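Local coordinates for protein NADH:ubiquinone oxidoreductase, Na translocating, F subunit (Porphyromonas gingivalis, PDB 2R6H) that binds flavin-adenine dinucleotide as a two-domain flavoprotein, joining an antiparallel flavin-domain sheet to a parallel-sheet domain of the NAD-binding family, at residues F23-F27 / I132-K136; F39-S43 / D149-Q153; M168-R172 / F201-F206; Y190-S196 / F218-D224. All blocks are in the same frame, centred on the assembly; numbering follows the deposited sequence. Where two conformers were deposited one is given.

Contact 1: residues F23-F27 / I132-K136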
loop_
_atom_site.group_PDB
_atom_site.type_symbol
_atom_site.label_atom_id
_atom_site.label_comp_id
_atom_site.label_asym_id
_atom_site.label_seq_id
_atom_site.Cartn_x
_atom_site.Cartn_y
_atom_site.Cartn_z
ATOM N N PHE A 23 -8.337 -5.170 -5.288
ATOM C CA PHE A 23 -7.244 -6.111 -5.243
ATOM C C PHE A 23 -6.334 -5.955 -4.013
ATOM O O PHE A 23 -5.226 -6.514 -3.958
ATOM C CB PHE A 23 -6.455 -6.002 -6.529
ATOM C CG PHE A 23 -7.248 -6.337 -7.734
ATOM C CD1 PHE A 23 -7.890 -7.559 -7.832
ATOM C CD2 PHE A 23 -7.353 -5.442 -8.778
ATOM C CE1 PHE A 23 -8.632 -7.878 -8.961
ATOM C CE2 PHE A 23 -8.092 -5.754 -9.901
ATOM C CZ PHE A 23 -8.729 -6.967 -9.996
ATOM N N ILE A 24 -6.796 -5.206 -3.017
ATOM C CA ILE A 24 -6.048 -5.099 -1.771
ATOM C C ILE A 24 -6.898 -5.482 -0.566
ATOM O O ILE A 24 -7.897 -4.828 -0.256
ATOM C CB ILE A 24 -5.466 -3.707 -1.594
ATOM C CG1 ILE A 24 -4.838 -3.272 -2.913
ATOM C CG2 ILE A 24 -4.431 -3.726 -0.490
ATOM C CD1 ILE A 24 -4.364 -1.862 -2.925
ATOM N N LYS A 25 -6.512 -6.574 0.084
ATOM C CA LYS A 25 -7.109 -6.953 1.353
ATOM C C LYS A 25 -6.371 -6.266 2.491
ATOM O O LYS A 25 -5.146 -6.090 2.446
ATOM C CB LYS A 25 -7.077 -8.466 1.549
ATOM C CG LYS A 25 -8.315 -9.137 1.055
ATOM C CD LYS A 25 -8.109 -10.621 0.868
ATOM C CE LYS A 25 -9.395 -11.273 0.404
ATOM N NZ LYS A 25 -10.527 -10.922 1.306
ATOM N N GLU A 26 -7.129 -5.857 3.501
ATOM C CA GLU A 26 -6.528 -5.364 4.720
ATOM C C GLU A 26 -6.356 -6.554 5.641
ATOM O O GLU A 26 -7.314 -7.043 6.230
ATOM C CB GLU A 26 -7.384 -4.294 5.366
ATOM C CG GLU A 26 -6.659 -3.581 6.459
ATOM C CD GLU A 26 -7.593 -2.821 7.356
ATOM O OE1 GLU A 26 -8.792 -3.174 7.400
ATOM O OE2 GLU A 26 -7.127 -1.871 8.016
ATOM N N PHE A 27 -5.121 -7.030 5.731
ATOM C CA PHE A 27 -4.795 -8.264 6.430
ATOM C C PHE A 27 -4.275 -7.949 7.830
ATOM O O PHE A 27 -3.194 -7.405 7.986
ATOM C CB PHE A 27 -3.759 -9.023 5.609
ATOM C CG PHE A 27 -3.333 -10.316 6.208
ATOM C CD1 PHE A 27 -4.276 -11.261 6.591
ATOM C CD2 PHE A 27 -1.989 -10.607 6.360
ATOM C CE1 PHE A 27 -3.888 -12.455 7.134
ATOM C CE2 PHE A 27 -1.595 -11.801 6.900
ATOM C CZ PHE A 27 -2.548 -12.731 7.291
ATOM N N ILE A 132 -2.146 -15.591 1.251
ATOM C CA ILE A 132 -2.704 -14.637 2.198
ATOM C C ILE A 132 -4.176 -14.388 1.906
ATOM O O ILE A 132 -5.005 -14.401 2.813
ATOM C CB ILE A 132 -1.939 -13.312 2.192
ATOM C CG1 ILE A 132 -0.544 -13.529 2.789
ATOM C CG2 ILE A 132 -2.702 -12.277 2.982
ATOM C CD1 ILE A 132 0.477 -12.492 2.389
ATOM N N PHE A 133 -4.504 -14.188 0.638
ATOM C CA PHE A 133 -5.888 -13.958 0.262
ATOM C C PHE A 133 -6.833 -15.084 0.651
ATOM O O PHE A 133 -8.044 -14.888 0.723
ATOM C CB PHE A 133 -6.005 -13.682 -1.229
ATOM C CG PHE A 133 -6.128 -12.233 -1.552
ATOM C CD1 PHE A 133 -5.094 -11.356 -1.273
ATOM C CD2 PHE A 133 -7.282 -11.740 -2.116
ATOM C CE1 PHE A 133 -5.206 -10.023 -1.555
ATOM C CE2 PHE A 133 -7.400 -10.396 -2.401
ATOM C CZ PHE A 133 -6.359 -9.541 -2.122
ATOM N N SER A 134 -6.301 -16.268 0.899
ATOM C CA SER A 134 -7.170 -17.370 1.255
ATOM C C SER A 134 -7.405 -17.396 2.758
ATOM O O SER A 134 -8.228 -18.166 3.240
ATOM C CB SER A 134 -6.554 -18.679 0.818
ATOM O OG SER A 134 -5.469 -18.963 1.669
ATOM N N LEU A 135 -6.700 -16.544 3.495
ATOM C CA LEU A 135 -6.723 -16.598 4.958
ATOM C C LEU A 135 -7.959 -15.993 5.600
ATOM O O LEU A 135 -8.542 -15.027 5.102
ATOM C CB LEU A 135 -5.497 -15.926 5.541
ATOM C CG LEU A 135 -4.190 -16.632 5.250
ATOM C CD1 LEU A 135 -3.093 -15.914 5.996
ATOM C CD2 LEU A 135 -4.275 -18.092 5.654
ATOM N N LYS A 136 -8.335 -16.547 6.744
ATOM C CA LYS A 136 -9.618 -16.229 7.328
ATOM C C LYS A 136 -9.443 -16.023 8.815
ATOM O O LYS A 136 -8.494 -16.539 9.399
ATOM C CB LYS A 136 -10.579 -17.379 7.052
ATOM C CG LYS A 136 -11.837 -16.984 6.296
ATOM C CD LYS A 136 -12.490 -18.213 5.680
ATOM C CE LYS A 136 -14.015 -18.179 5.812
ATOM N NZ LYS A 136 -14.617 -19.556 5.854
#
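With CG trans to the backbone N (chi1 -180°), F27, which already points toward the I132-K136 segment, sets its ring under I132 CG2, and I132 keeps CG1 beside its own N (chi1 -69°). The methyl sits over the ring centre, CG2 being 3.9 Å from the F27 centroid and 13° off the normal, a CH-pi contact in which the two side chains cross at about a right angle. Farther out, L135 CD1 reaches F27 CZ at 3.5 Å, approaching the ring obliquely. The type I turn from I132 to L135, closed by L135 N on I132 O at 2.8 Å, brings both aliphatic groups to the same ring.

K25, on strand 24-30, and F133 form the second pairing. The lysine chain runs extended as far as CE, which carries CD across one face of the F133 ring, 3.3 Å from its centroid. F23 O also lies 3.7 Å from F133 CZ. The bend at the end of the K25 chain takes NZ past the ring, where N19 OD1, N17 O and D60 O accept from it.

No hydrogen bond spans the two segments. The turn at the C-terminal end of helix 127-132 rests on a strand of the antiparallel sheet through methyl, methylene and ring surfaces, and the chemistry divides K25 in two: an apolar stem buried on F133 and a polar end satisfied by oxygens beyond the contact.

Contact 2: residues F39-S43 / D149-Q153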
loop_
_atom_site.group_PDB
_atom_site.type_symbol
_atom_site.label_atom_id
_atom_site.label_comp_id
_atom_site.label_asym_id
_atom_site.label_seq_id
_atom_site.Cartn_x
_atom_site.Cartn_y
_atom_site.Cartn_z
ATOM N N PHE A 39 8.884 -1.437 16.127
ATOM C CA PHE A 39 9.358 -1.120 14.788
ATOM C C PHE A 39 9.329 0.364 14.506
ATOM O O PHE A 39 8.603 1.094 15.156
ATOM C CB PHE A 39 8.560 -1.891 13.729
ATOM C CG PHE A 39 7.114 -1.486 13.627
ATOM C CD1 PHE A 39 6.681 -0.660 12.606
ATOM C CD2 PHE A 39 6.183 -1.946 14.540
ATOM C CE1 PHE A 39 5.348 -0.298 12.506
ATOM C CE2 PHE A 39 4.844 -1.581 14.438
ATOM C CZ PHE A 39 4.429 -0.759 13.424
ATOM N N LYS A 40 10.135 0.811 13.551
ATOM C CA LYS A 40 10.052 2.194 13.094
ATOM C C LYS A 40 9.130 2.261 11.863
ATOM O O LYS A 40 9.091 1.316 11.072
ATOM C CB LYS A 40 11.453 2.758 12.809
ATOM C CG LYS A 40 12.341 2.869 14.057
ATOM C CD LYS A 40 13.690 3.552 13.786
ATOM C CE LYS A 40 13.615 5.103 13.819
ATOM N NZ LYS A 40 13.895 5.728 15.171
ATOM N N SER A 41 8.381 3.353 11.707
ATOM C CA SER A 41 7.323 3.419 10.685
ATOM C C SER A 41 7.853 3.333 9.274
ATOM O O SER A 41 8.681 4.144 8.863
ATOM C CB SER A 41 6.525 4.699 10.818
ATOM O OG SER A 41 6.346 4.993 12.181
ATOM N N GLY A 42 7.362 2.362 8.518
ATOM C CA GLY A 42 7.871 2.162 7.184
ATOM C C GLY A 42 8.720 0.918 7.091
ATOM O O GLY A 42 9.161 0.557 6.000
ATOM N N SER A 43 8.954 0.259 8.223
ATOM C CA SER A 43 9.634 -1.036 8.219
ATOM C C SER A 43 8.663 -2.114 7.770
ATOM O O SER A 43 7.444 -1.896 7.746
ATOM C CB SER A 43 10.192 -1.386 9.600
ATOM O OG SER A 43 11.536 -0.950 9.757
ATOM N N ASP A 149 14.847 -0.132 6.017
ATOM C CA ASP A 149 15.569 1.099 6.321
ATOM C C ASP A 149 14.720 2.327 6.013
ATOM O O ASP A 149 15.132 3.459 6.269
ATOM C CB ASP A 149 16.881 1.156 5.538
ATOM C CG ASP A 149 17.958 1.941 6.261
ATOM O OD1 ASP A 149 17.663 3.056 6.739
ATOM O OD2 ASP A 149 19.099 1.441 6.353
ATOM N N PHE A 150 13.532 2.097 5.463
ATOM C CA PHE A 150 12.724 3.175 4.908
ATOM C C PHE A 150 12.077 4.005 6.012
ATOM O O PHE A 150 11.007 3.661 6.514
ATOM C CB PHE A 150 11.648 2.614 3.975
ATOM C CG PHE A 150 10.763 3.664 3.368
ATOM C CD1 PHE A 150 9.394 3.641 3.579
ATOM C CD2 PHE A 150 11.298 4.675 2.588
ATOM C CE1 PHE A 150 8.576 4.605 3.023
ATOM C CE2 PHE A 150 10.486 5.643 2.030
ATOM C CZ PHE A 150 9.123 5.609 2.247
ATOM N N HIS A 151 12.678 5.148 6.454
ATOM C CA HIS A 151 12.208 5.864 7.639
ATOM C C HIS A 151 12.207 7.386 7.463
ATOM O O HIS A 151 12.987 7.933 6.680
ATOM C CB HIS A 151 13.060 5.500 8.868
ATOM C CG HIS A 151 13.126 4.027 9.165
ATOM N ND1 HIS A 151 14.310 3.374 9.418
ATOM C CD2 HIS A 151 12.149 3.093 9.252
ATOM C CE1 HIS A 151 14.061 2.092 9.642
ATOM N NE2 HIS A 151 12.762 1.897 9.546
ATOM N N ILE A 152 11.354 8.056 8.239
ATOM C CA ILE A 152 11.289 9.513 8.248
ATOM C C ILE A 152 12.642 10.123 8.596
ATOM O O ILE A 152 13.356 9.620 9.464
ATOM C CB ILE A 152 10.233 10.024 9.246
ATOM C CG1 ILE A 152 8.921 9.256 9.074
ATOM C CG2 ILE A 152 10.009 11.518 9.065
ATOM C CD1 ILE A 152 7.979 9.386 10.252
ATOM N N GLN A 153 12.988 11.210 7.914
ATOM C CA GLN A 153 14.207 11.947 8.217
ATOM C C GLN A 153 13.978 12.943 9.346
ATOM O O GLN A 153 12.934 13.594 9.411
ATOM C CB GLN A 153 14.721 12.670 6.970
ATOM C CG GLN A 153 14.866 11.772 5.755
ATOM C CD GLN A 153 15.886 10.672 5.962
ATOM O OE1 GLN A 153 17.084 10.934 6.077
ATOM N NE2 GLN A 153 15.418 9.430 6.010
HETATM O O HOH W 1 11.558 -0.165 5.270
#
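K40 lays its CB over one face of the H151 imidazole, 3.9 Å from the ring centroid and displaced toward the rim, as a CH-pi contact; the rest of the lysine chain bends away. The backbone carbon C of D149 covers the opposite face. At the edge of the imidazole, H151 NE2 and S43 OG are hydrogen-bonded at 3.1 Å, and S43 OG also has a weak bond to Y147 O. H151 was modelled in two conformers, so these imidazole contacts are provisional.

The hydroxyl and CB come from the two ends of a type II beta turn, K40 to S43, closed by S43 N on K40 O at 3.0 Å. G42 takes the third place of the turn with phi 108°, a conformation that suits glycine. This turn precedes strand 44-49 of the antiparallel sheet and meets the connection to strand 158-164 of the parallel sheet, where the two domains join.

G42 CA approaches F150 O at 3.5 Å as a CA-H...O contact. A water bridges the backbones, donating to G42 O at 2.6 Å and accepting from F150 N at 3.0 Å. S41 O and F150 O are both met by Q174 NE2 of helix 168-181, the bond to F150 O being weak.

Contact 3: residues M168-R172 / F201-F206. With SO4 (sulfate ion), chain F.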
loop_
_atom_site.group_PDB
_atom_site.type_symbol
_atom_site.label_atom_id
_atom_site.label_comp_id
_atom_site.label_asym_id
_atom_site.label_seq_id
_atom_site.Cartn_x
_atom_site.Cartn_y
_atom_site.Cartn_z
HETATM N N MSE A 168 0.140 2.161 -0.000
HETATM C CA MSE A 168 -0.503 2.881 1.092
HETATM C C MSE A 168 0.144 2.543 2.431
HETATM O O MSE A 168 0.131 3.352 3.360
HETATM C CB MSE A 168 -1.999 2.563 1.136
HETATM C CG MSE A 168 -2.896 3.760 0.868
HETATM SE SE MSE A 168 -3.055 4.941 2.411
HETATM C CE MSE A 168 -4.297 6.247 1.666
ATOM N N ALA A 169 0.710 1.345 2.523
ATOM C CA ALA A 169 0.999 0.732 3.814
ATOM C C ALA A 169 2.062 1.519 4.573
ATOM O O ALA A 169 1.844 1.941 5.709
ATOM C CB ALA A 169 1.438 -0.713 3.629
ATOM N N PRO A 170 3.213 1.714 3.938
ATOM C CA PRO A 170 4.349 2.376 4.587
ATOM C C PRO A 170 4.061 3.846 4.871
ATOM O O PRO A 170 4.345 4.329 5.967
ATOM C CB PRO A 170 5.464 2.250 3.546
ATOM C CG PRO A 170 5.118 1.023 2.781
ATOM C CD PRO A 170 3.617 0.983 2.724
ATOM N N LEU A 171 3.504 4.545 3.887
ATOM C CA LEU A 171 3.165 5.954 4.045
ATOM C C LEU A 171 2.218 6.164 5.224
ATOM O O LEU A 171 2.466 7.003 6.089
ATOM C CB LEU A 171 2.537 6.501 2.763
ATOM C CG LEU A 171 3.481 6.694 1.574
ATOM C CD1 LEU A 171 4.725 5.832 1.731
ATOM C CD2 LEU A 171 2.770 6.383 0.266
ATOM N N ARG A 172 1.133 5.398 5.248
ATOM C CA ARG A 172 0.117 5.542 6.283
ATOM C C ARG A 172 0.708 5.324 7.672
ATOM O O ARG A 172 0.348 6.014 8.625
ATOM C CB ARG A 172 -1.037 4.565 6.043
ATOM C CG ARG A 172 -1.976 4.410 7.226
ATOM C CD ARG A 172 -3.185 3.562 6.865
ATOM N NE ARG A 172 -4.221 3.621 7.892
ATOM C CZ ARG A 172 -4.351 2.732 8.872
ATOM N NH1 ARG A 172 -3.509 1.712 8.962
ATOM N NH2 ARG A 172 -5.325 2.864 9.763
ATOM N N PHE A 201 -9.107 3.805 -0.174
ATOM C CA PHE A 201 -9.330 3.343 1.189
ATOM C C PHE A 201 -8.497 4.147 2.187
ATOM O O PHE A 201 -7.515 4.786 1.813
ATOM C CB PHE A 201 -9.073 1.837 1.327
ATOM C CG PHE A 201 -7.721 1.400 0.846
ATOM C CD1 PHE A 201 -6.693 1.164 1.744
ATOM C CD2 PHE A 201 -7.474 1.218 -0.507
ATOM C CE1 PHE A 201 -5.438 0.758 1.303
ATOM C CE2 PHE A 201 -6.222 0.811 -0.945
ATOM C CZ PHE A 201 -5.208 0.580 -0.037
ATOM N N TYR A 202 -8.924 4.118 3.449
ATOM C CA TYR A 202 -8.305 4.874 4.536
ATOM C C TYR A 202 -8.570 6.365 4.462
ATOM O O TYR A 202 -7.924 7.129 5.165
ATOM C CB TYR A 202 -6.793 4.637 4.620
ATOM C CG TYR A 202 -6.398 3.245 5.037
ATOM C CD1 TYR A 202 -7.135 2.537 5.980
ATOM C CD2 TYR A 202 -5.268 2.647 4.506
ATOM C CE1 TYR A 202 -6.770 1.267 6.362
ATOM C CE2 TYR A 202 -4.887 1.374 4.877
ATOM C CZ TYR A 202 -5.638 0.692 5.806
ATOM O OH TYR A 202 -5.240 -0.568 6.172
ATOM N N GLU A 203 -9.519 6.786 3.632
ATOM C CA GLU A 203 -9.715 8.214 3.428
ATOM C C GLU A 203 -10.094 8.952 4.700
ATOM O O GLU A 203 -9.522 9.993 5.006
ATOM C CB GLU A 203 -10.740 8.515 2.343
ATOM C CG GLU A 203 -11.000 10.015 2.245
ATOM C CD GLU A 203 -11.942 10.422 1.119
ATOM O OE1 GLU A 203 -12.477 9.524 0.421
ATOM O OE2 GLU A 203 -12.133 11.648 0.931
ATOM N N GLU A 204 -11.051 8.429 5.452
ATOM C CA GLU A 204 -11.518 9.162 6.614
ATOM C C GLU A 204 -10.400 9.352 7.649
ATOM O O GLU A 204 -10.271 10.426 8.230
ATOM C CB GLU A 204 -12.772 8.516 7.206
ATOM C CG GLU A 204 -13.304 9.180 8.485
ATOM C CD GLU A 204 -13.819 10.606 8.293
ATOM O OE1 GLU A 204 -13.940 11.066 7.130
ATOM O OE2 GLU A 204 -14.098 11.262 9.325
ATOM N N ASP A 205 -9.585 8.319 7.855
ATOM C CA ASP A 205 -8.386 8.418 8.686
ATOM C C ASP A 205 -7.678 9.740 8.455
ATOM O O ASP A 205 -7.305 10.435 9.399
ATOM C CB ASP A 205 -7.400 7.296 8.351
ATOM C CG ASP A 205 -7.856 5.927 8.841
ATOM O OD1 ASP A 205 -8.988 5.824 9.361
ATOM O OD2 ASP A 205 -7.073 4.954 8.703
ATOM N N PHE A 206 -7.476 10.067 7.184
ATOM C CA PHE A 206 -6.769 11.284 6.791
ATOM C C PHE A 206 -7.623 12.562 6.893
ATOM O O PHE A 206 -7.112 13.604 7.292
ATOM C CB PHE A 206 -6.167 11.132 5.384
ATOM C CG PHE A 206 -5.225 9.973 5.247
ATOM C CD1 PHE A 206 -3.987 9.992 5.864
ATOM C CD2 PHE A 206 -5.574 8.864 4.499
ATOM C CE1 PHE A 206 -3.118 8.921 5.750
ATOM C CE2 PHE A 206 -4.705 7.785 4.374
ATOM C CZ PHE A 206 -3.474 7.820 5.002
HETATM S S SO4 F . -12.504 4.628 4.864
HETATM O O1 SO4 F . -12.088 4.054 3.587
HETATM O O2 SO4 F . -11.967 5.982 4.982
HETATM O O3 SO4 F . -13.963 4.692 4.933
HETATM O O4 SO4 F . -11.988 3.791 5.948
#
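R172 reaches D205 side-on with two nitrogens, and both bonds end on one oxygen: R172 NH2 lies 2.9 Å from D205 OD2, at an N-H...O angle of 154°, and R172 NE donates to the same atom at 3.3 Å. OD2 lies near the guanidinium plane and is met nearly along its C-O axis, which completes a salt bridge. The third nitrogen, NH1, has a weak bond to A92 O.

CG of R172 stands trans to the backbone N (chi1 166°), and the extended chain carries the guanidinium flat onto Y202, the centres 3.9 Å apart and the planes at 13°. This is a cation-pi stack, and R172 CD adds a CH-pi contact over the same face; F201 CD1 covers the opposite one. Y202 OH lies within hydrogen-bonding distance of E26 OE2, its probable main partner, and of N104 OD1, which probably helps hold the tyrosine. The selenium of M168, a selenomethionine, approaches the Y202 edge as a Met-aromatic contact, SE to CD2 3.8 Å.

The N terminus of helix 203-212 has its own acceptor. A sulfate, probably from the crystallisation liquor, takes a nearly straight bond from E204 N to its O2 at 2.7 Å, and a weak one from Y202 N to O1. Without implying a natural ligand, this helix start, with Y202 as N-cap, resembles helix N-terminal anion sites built from backbone amides.

Contact 4: residues Y190-S196 / F218-D224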
loop_
_atom_site.group_PDB
_atom_site.type_symbol
_atom_site.label_atom_id
_atom_site.label_comp_id
_atom_site.label_asym_id
_atom_site.label_seq_id
_atom_site.Cartn_x
_atom_site.Cartn_y
_atom_site.Cartn_z
ATOM N N TYR A 190 -0.021 14.416 1.474
ATOM C CA TYR A 190 -0.022 13.052 0.957
ATOM C C TYR A 190 -0.882 13.007 -0.295
ATOM O O TYR A 190 -2.061 13.311 -0.239
ATOM C CB TYR A 190 -0.581 12.111 2.011
ATOM C CG TYR A 190 -0.625 10.662 1.614
ATOM C CD1 TYR A 190 0.249 10.151 0.683
ATOM C CD2 TYR A 190 -1.527 9.793 2.201
ATOM C CE1 TYR A 190 0.212 8.814 0.332
ATOM C CE2 TYR A 190 -1.562 8.457 1.864
ATOM C CZ TYR A 190 -0.695 7.967 0.929
ATOM O OH TYR A 190 -0.733 6.629 0.580
ATOM N N TRP A 191 -0.285 12.658 -1.425
ATOM C CA TRP A 191 -1.007 12.557 -2.685
ATOM C C TRP A 191 -1.104 11.100 -3.086
ATOM O O TRP A 191 -0.117 10.515 -3.516
ATOM C CB TRP A 191 -0.258 13.317 -3.779
ATOM C CG TRP A 191 -0.105 14.774 -3.495
ATOM C CD1 TRP A 191 0.708 15.347 -2.561
ATOM C CD2 TRP A 191 -0.784 15.849 -4.141
ATOM N NE1 TRP A 191 0.575 16.713 -2.584
ATOM C CE2 TRP A 191 -0.338 17.043 -3.548
ATOM C CE3 TRP A 191 -1.719 15.918 -5.169
ATOM C CZ2 TRP A 191 -0.798 18.287 -3.951
ATOM C CZ3 TRP A 191 -2.172 17.149 -5.563
ATOM C CH2 TRP A 191 -1.715 18.317 -4.958
ATOM N N TYR A 192 -2.281 10.505 -2.955
ATOM C CA TYR A 192 -2.451 9.091 -3.299
ATOM C C TYR A 192 -3.212 8.912 -4.607
ATOM O O TYR A 192 -4.283 9.475 -4.787
ATOM C CB TYR A 192 -3.193 8.363 -2.177
ATOM C CG TYR A 192 -3.433 6.890 -2.439
ATOM C CD1 TYR A 192 -2.460 5.941 -2.135
ATOM C CD2 TYR A 192 -4.633 6.444 -2.977
ATOM C CE1 TYR A 192 -2.678 4.591 -2.369
ATOM C CE2 TYR A 192 -4.858 5.104 -3.211
ATOM C CZ TYR A 192 -3.880 4.184 -2.905
ATOM O OH TYR A 192 -4.109 2.856 -3.148
ATOM N N GLY A 193 -2.669 8.115 -5.513
ATOM C CA GLY A 193 -3.340 7.872 -6.776
ATOM C C GLY A 193 -4.029 6.524 -6.872
ATOM O O GLY A 193 -3.434 5.481 -6.618
ATOM N N ALA A 194 -5.298 6.540 -7.245
ATOM C CA ALA A 194 -6.042 5.302 -7.421
ATOM C C ALA A 194 -6.715 5.326 -8.786
ATOM O O ALA A 194 -6.961 6.395 -9.336
ATOM C CB ALA A 194 -7.066 5.133 -6.303
ATOM N N ARG A 195 -7.010 4.162 -9.345
ATOM C CA ARG A 195 -7.599 4.165 -10.672
ATOM C C ARG A 195 -8.998 4.801 -10.689
ATOM O O ARG A 195 -9.266 5.642 -11.530
ATOM C CB ARG A 195 -7.536 2.786 -11.344
ATOM C CG ARG A 195 -8.839 2.040 -11.471
ATOM C CD ARG A 195 -8.632 0.683 -12.162
ATOM N NE ARG A 195 -8.811 0.756 -13.618
ATOM C CZ ARG A 195 -7.857 0.529 -14.531
ATOM N NH1 ARG A 195 -6.616 0.201 -14.165
ATOM N NH2 ARG A 195 -8.150 0.626 -15.826
ATOM N N SER A 196 -9.866 4.442 -9.743
ATOM C CA SER A 196 -11.209 5.048 -9.644
ATOM C C SER A 196 -11.708 5.231 -8.209
ATOM O O SER A 196 -11.082 4.755 -7.263
ATOM C CB SER A 196 -12.247 4.214 -10.399
ATOM O OG SER A 196 -12.688 3.115 -9.611
ATOM N N PHE A 218 -4.366 16.066 2.322
ATOM C CA PHE A 218 -4.479 14.790 1.652
ATOM C C PHE A 218 -5.265 14.982 0.374
ATOM O O PHE A 218 -6.359 15.524 0.393
ATOM C CB PHE A 218 -5.205 13.812 2.566
ATOM C CG PHE A 218 -5.480 12.479 1.941
ATOM C CD1 PHE A 218 -6.776 11.987 1.878
ATOM C CD2 PHE A 218 -4.448 11.710 1.430
ATOM C CE1 PHE A 218 -7.049 10.757 1.320
ATOM C CE2 PHE A 218 -4.711 10.469 0.861
ATOM C CZ PHE A 218 -6.019 9.993 0.804
ATOM N N HIS A 219 -4.699 14.551 -0.742
ATOM C CA HIS A 219 -5.386 14.654 -2.016
ATOM C C HIS A 219 -5.454 13.308 -2.699
ATOM O O HIS A 219 -4.461 12.593 -2.770
ATOM C CB HIS A 219 -4.659 15.618 -2.945
ATOM C CG HIS A 219 -4.624 17.026 -2.451
ATOM N ND1 HIS A 219 -3.466 17.637 -2.025
ATOM C CD2 HIS A 219 -5.611 17.944 -2.315
ATOM C CE1 HIS A 219 -3.738 18.873 -1.642
ATOM N NE2 HIS A 219 -5.031 19.083 -1.811
ATOM N N ILE A 220 -6.626 12.979 -3.227
ATOM C CA ILE A 220 -6.797 11.788 -4.046
ATOM C C ILE A 220 -6.822 12.169 -5.525
ATOM O O ILE A 220 -7.374 13.198 -5.879
ATOM C CB ILE A 220 -8.110 11.112 -3.704
ATOM C CG1 ILE A 220 -7.998 10.427 -2.353
ATOM C CG2 ILE A 220 -8.497 10.129 -4.782
ATOM C CD1 ILE A 220 -9.316 10.320 -1.667
ATOM N N ALA A 221 -6.203 11.365 -6.384
ATOM C CA ALA A 221 -6.252 11.613 -7.823
ATOM C C ALA A 221 -6.596 10.322 -8.538
ATOM O O ALA A 221 -5.938 9.298 -8.358
ATOM C CB ALA A 221 -4.937 12.166 -8.335
ATOM N N LEU A 222 -7.636 10.363 -9.349
ATOM C CA LEU A 222 -8.085 9.160 -10.014
ATOM C C LEU A 222 -7.553 9.126 -11.439
ATOM O O LEU A 222 -7.656 10.112 -12.158
ATOM C CB LEU A 222 -9.607 9.114 -9.984
ATOM C CG LEU A 222 -10.139 9.219 -8.551
ATOM C CD1 LEU A 222 -11.651 9.209 -8.546
ATOM C CD2 LEU A 222 -9.573 8.104 -7.675
ATOM N N SER A 223 -6.967 8.008 -11.849
ATOM C CA SER A 223 -6.425 7.912 -13.200
ATOM C C SER A 223 -7.471 7.550 -14.265
ATOM O O SER A 223 -7.444 8.094 -15.361
ATOM C CB SER A 223 -5.286 6.911 -13.229
ATOM O OG SER A 223 -5.773 5.614 -12.952
ATOM N N ASP A 224 -8.382 6.631 -13.944
ATOM C CA ASP A 224 -9.446 6.246 -14.864
ATOM C C ASP A 224 -10.802 6.330 -14.180
ATOM O O ASP A 224 -11.452 5.304 -14.015
ATOM C CB ASP A 224 -9.282 4.789 -15.338
ATOM C CG ASP A 224 -7.882 4.471 -15.909
ATOM O OD1 ASP A 224 -6.913 4.285 -15.126
ATOM O OD2 ASP A 224 -7.757 4.346 -17.153
#
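Strands 190-194 and 218-222 run parallel, their short axes 4.8 Å apart and 24° from aligned, with backbone bonds alternating in direction: H219 N to Y190 O, Y192 N to H219 O, A221 N to Y192 O, A194 N to A221 O and S223 N to A194 O. Beyond the strands D224 N bonds R195 O at 2.8 Å, so the pairing outlasts the regular sheet.

On the face carrying Y190, Y192, A194, F218, I220 and L222, the Y190 and F218 rings lie side by side, centroids 5.4 Å apart and planes at 36°. F218 CE2 touches Y190 CD2 at 3.5 Å and Y192 CB at 4.0 Å. Helices 168-181 and 203-212 pack against this face, and Y192 OH bonds to G165 O.

W191 and H219 share the other face. With CG beside the backbone N in both, the side chains run alongside each other, and H219 CB sits over the six-membered ring of W191, 4.0 Å from its centroid. H219 ND1 lies over the same face toward the rim, 3.4 Å from W191 CZ2, and the two rings meet obliquely, planes 40° apart. Helix 238-247 covers the tryptophan.

At the C-terminal ends R195 and D224 stack, guanidinium over carboxylate, but NH2 to OD1 is a long 3.9 Å with no N-H aimed at the oxygen; both residues are poorly ordered. S223 OG donates to D224 OD1.

Two neighbouring parallel strands joined through helix 203-212 make a beta-alpha-beta crossover, the repeating element of Rossmann-like nucleotide-binding folds, here at the margin of the parallel sheet.

Contact 1 lies in the flavin domain, on its antiparallel sheet; contacts 3 and 4 lie in the parallel-sheet domain, and contact 2 sits where the domains join. Along the chain contacts 1 and 2 interleave and close before 3 opens, while 3 and 4 interleave in turn. Centres of contacts 3 and 4 are about 12 Å apart: F206 CB lies 3.7 Å from F218 CD1, and M168 packs against Y190 and Y192. Contact 2 reaches contact 3 through F150 CE1 and P170 CB, 3.9 Å apart, and contact 1 does so through I24 on F201 and a probable hydrogen bond, E26 OE2 to Y202 OH. Contact 3 thus touches all the others and joins elements of both domains, with A169 lining the FAD pocket.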